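Local coordinates for protein ML032222a iGluR (PDB 4YKI) that binds glycine in the ligand-binding domain of a ctenophore ionotropic glutamate receptor and probably couples that binding to opening of an ion channel, at residues Leu124-Asp132 against Arg154-Val162. Residues are numbered along the deposited sequence; the frame is centred on the assembly and turned at random. Where two conformers were deposited one is given.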
# COMPACT_ATOMS: atom_id res chain seq x y z
N LEU B 124 17.31 24.52 -6.24
CA LEU B 124 17.62 23.74 -5.06
C LEU B 124 17.57 22.27 -5.39
O LEU B 124 16.76 21.86 -6.21
CB LEU B 124 16.60 24.01 -3.95
CG LEU B 124 16.51 25.49 -3.57
CD1 LEU B 124 15.32 25.75 -2.71
CD2 LEU B 124 17.77 25.93 -2.87
N ASN B 125 18.41 21.49 -4.71
CA ASN B 125 18.50 20.05 -4.94
C ASN B 125 17.79 19.21 -3.86
O ASN B 125 17.42 18.06 -4.10
CB ASN B 125 19.97 19.63 -5.00
CG ASN B 125 20.74 20.31 -6.13
OD1 ASN B 125 20.25 20.43 -7.25
ND2 ASN B 125 21.95 20.77 -5.83
N GLN B 126 17.64 19.76 -2.66
CA GLN B 126 17.04 19.03 -1.55
C GLN B 126 16.47 20.05 -0.58
O GLN B 126 17.06 21.10 -0.38
CB GLN B 126 18.08 18.14 -0.87
CG GLN B 126 17.52 16.92 -0.10
CD GLN B 126 17.01 17.25 1.30
OE1 GLN B 126 17.47 18.21 1.93
NE2 GLN B 126 16.07 16.46 1.79
N VAL B 127 15.31 19.76 0.00
CA VAL B 127 14.56 20.79 0.72
C VAL B 127 15.30 21.41 1.90
O VAL B 127 15.07 22.57 2.22
CB VAL B 127 13.17 20.31 1.21
CG1 VAL B 127 12.21 20.11 0.02
CG2 VAL B 127 13.26 19.06 2.06
N LEU B 128 16.20 20.68 2.57
CA LEU B 128 16.86 21.25 3.73
C LEU B 128 17.78 22.40 3.34
O LEU B 128 18.13 23.22 4.19
CB LEU B 128 17.62 20.19 4.53
CG LEU B 128 16.74 19.15 5.26
CD1 LEU B 128 17.61 18.17 6.04
CD2 LEU B 128 15.70 19.78 6.18
N GLU B 129 18.14 22.48 2.06
CA GLU B 129 18.91 23.63 1.57
C GLU B 129 18.20 24.96 1.77
O GLU B 129 18.84 26.02 1.81
CB GLU B 129 19.21 23.45 0.08
CG GLU B 129 20.16 22.29 -0.16
CD GLU B 129 20.37 21.95 -1.63
OE1 GLU B 129 19.86 22.68 -2.51
OE2 GLU B 129 21.06 20.94 -1.89
N LEU B 130 16.88 24.94 1.89
CA LEU B 130 16.11 26.15 2.12
C LEU B 130 16.54 26.90 3.38
O LEU B 130 16.40 28.12 3.45
CB LEU B 130 14.62 25.80 2.19
CG LEU B 130 13.98 25.45 0.85
CD1 LEU B 130 12.69 24.71 1.07
CD2 LEU B 130 13.76 26.68 -0.01
N LEU B 131 17.03 26.17 4.38
CA LEU B 131 17.35 26.75 5.69
C LEU B 131 18.59 27.65 5.65
O LEU B 131 18.80 28.44 6.58
CB LEU B 131 17.54 25.65 6.74
CG LEU B 131 16.31 24.78 7.01
CD1 LEU B 131 16.64 23.64 7.97
CD2 LEU B 131 15.14 25.61 7.54
N ASP B 132 19.40 27.52 4.60
CA ASP B 132 20.68 28.21 4.52
C ASP B 132 20.69 29.25 3.39
O ASP B 132 21.75 29.54 2.83
CB ASP B 132 21.81 27.20 4.28
CG ASP B 132 22.00 26.24 5.44
OD1 ASP B 132 21.84 26.67 6.61
OD2 ASP B 132 22.31 25.05 5.20
N ARG B 154 12.52 12.50 12.64
CA ARG B 154 13.46 12.47 13.74
C ARG B 154 14.62 13.48 13.55
O ARG B 154 15.26 13.87 14.52
CB ARG B 154 13.88 11.04 14.05
CG ARG B 154 12.64 10.24 14.57
CD ARG B 154 12.99 9.02 15.36
NE ARG B 154 14.00 9.31 16.37
CZ ARG B 154 14.82 8.40 16.88
NH1 ARG B 154 14.73 7.14 16.50
NH2 ARG B 154 15.73 8.75 17.79
N ASP B 155 14.89 13.88 12.31
CA ASP B 155 15.76 15.03 11.99
C ASP B 155 14.99 16.34 12.15
O ASP B 155 14.19 16.72 11.29
CB ASP B 155 16.31 14.89 10.57
CG ASP B 155 17.33 15.96 10.22
OD1 ASP B 155 17.44 16.99 10.91
OD2 ASP B 155 18.04 15.78 9.20
N SER B 156 15.25 17.03 13.25
CA SER B 156 14.49 18.22 13.59
C SER B 156 14.69 19.40 12.64
O SER B 156 13.98 20.40 12.73
CB SER B 156 14.76 18.62 15.04
OG SER B 156 14.16 17.68 15.92
N ARG B 157 15.64 19.30 11.72
CA ARG B 157 15.75 20.30 10.67
C ARG B 157 14.47 20.32 9.83
O ARG B 157 14.12 21.36 9.27
CB ARG B 157 16.97 20.07 9.79
CG ARG B 157 18.28 20.30 10.54
CD ARG B 157 19.47 20.01 9.65
NE ARG B 157 19.50 18.60 9.25
CZ ARG B 157 20.37 18.08 8.39
NH1 ARG B 157 21.30 18.84 7.82
NH2 ARG B 157 20.29 16.79 8.09
N TYR B 158 13.75 19.20 9.76
CA TYR B 158 12.47 19.22 9.04
C TYR B 158 11.41 20.00 9.83
O TYR B 158 10.54 20.64 9.23
CB TYR B 158 12.00 17.79 8.68
CG TYR B 158 12.83 17.19 7.56
CD1 TYR B 158 12.57 17.49 6.23
CD2 TYR B 158 13.90 16.37 7.85
CE1 TYR B 158 13.35 16.96 5.21
CE2 TYR B 158 14.68 15.83 6.85
CZ TYR B 158 14.39 16.14 5.53
OH TYR B 158 15.16 15.64 4.51
N SER B 159 11.43 19.92 11.15
CA SER B 159 10.59 20.81 11.96
C SER B 159 10.93 22.28 11.71
O SER B 159 10.04 23.12 11.68
CB SER B 159 10.73 20.49 13.45
OG SER B 159 9.98 19.36 13.82
N ARG B 160 12.22 22.59 11.56
CA ARG B 160 12.61 23.95 11.22
C ARG B 160 11.95 24.40 9.93
O ARG B 160 11.51 25.55 9.83
CB ARG B 160 14.12 24.09 11.06
CG ARG B 160 14.91 24.08 12.32
CD ARG B 160 16.36 24.51 12.07
NE ARG B 160 16.38 25.84 11.50
CZ ARG B 160 17.41 26.43 10.91
NH1 ARG B 160 18.60 25.84 10.84
NH2 ARG B 160 17.24 27.64 10.40
N LEU B 161 11.91 23.53 8.93
CA LEU B 161 11.27 23.90 7.66
C LEU B 161 9.83 24.31 7.89
O LEU B 161 9.36 25.28 7.30
CB LEU B 161 11.27 22.74 6.66
CG LEU B 161 12.56 22.49 5.91
CD1 LEU B 161 12.38 21.30 4.99
CD2 LEU B 161 13.03 23.70 5.10
N VAL B 162 9.11 23.56 8.70
CA VAL B 162 7.72 23.91 8.95
C VAL B 162 7.64 25.22 9.73
O VAL B 162 6.90 26.13 9.33
CB VAL B 162 7.02 22.78 9.70
CG1 VAL B 162 5.63 23.20 10.15
CG2 VAL B 162 6.95 21.55 8.80
O HOH W 1 20.76 26.77 8.98
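D155 touches L128 lightly, its OD2 lying 4.0 Å from L128 CD1, but its main work is on R157. Its chi1 of -174° swings the carboxylate onto the backbone and side chain of R157, ahead of the turn that leads into the helix. OD1 accepts a capping bond from R157 N and a second bond from R157 NE. OD2 takes R157 NH2 at 2.7 Å, completing a side-on salt bridge in the guanidinium plane. This two-point grip fixes how the guanidinium is turned, and L128 CD1 rests over one of its faces, toward the rim, 3.6 Å from R157 CZ. Without the carboxylate, as with an alanine here, the R157 guanidinium would probably be free to turn off L128, and R157 N would lose its cap.

Over one face of the Y158 ring sits L128 CD2, almost central, a CH-pi contact 3.8 Å from the Y158 ring centroid and 9° off its normal. At the ring edge Q126 NE2 donates to Y158 OH over 3.0 Å, bent to 142°, with amide and ring nearly perpendicular. Q126 OE1 takes L128 N, so both ends of the amide are held.

R160 lays its guanidinium over L131, whose CD1 is offset toward the rim. Its NE end pairs with E164, and a water links R160 NH1 to D132 OD1.

L161 CD1 meets V127 CG2 and L128 CD2, and L161 CD2 packs 3.7 Å from L131 CD2. V127 and L130 also reach strand 183-188, so the 3-10 turn lies between that strand and helix 157-164 in the second lobe (D2) of the clamshell characteristic of iGluR ligand-binding domains.

The seam is thus mainly apolar, with Q126-Y158 its one direct hydrogen bond; the arginines can lend flat faces to leucines because D155 and E164 meet their charges.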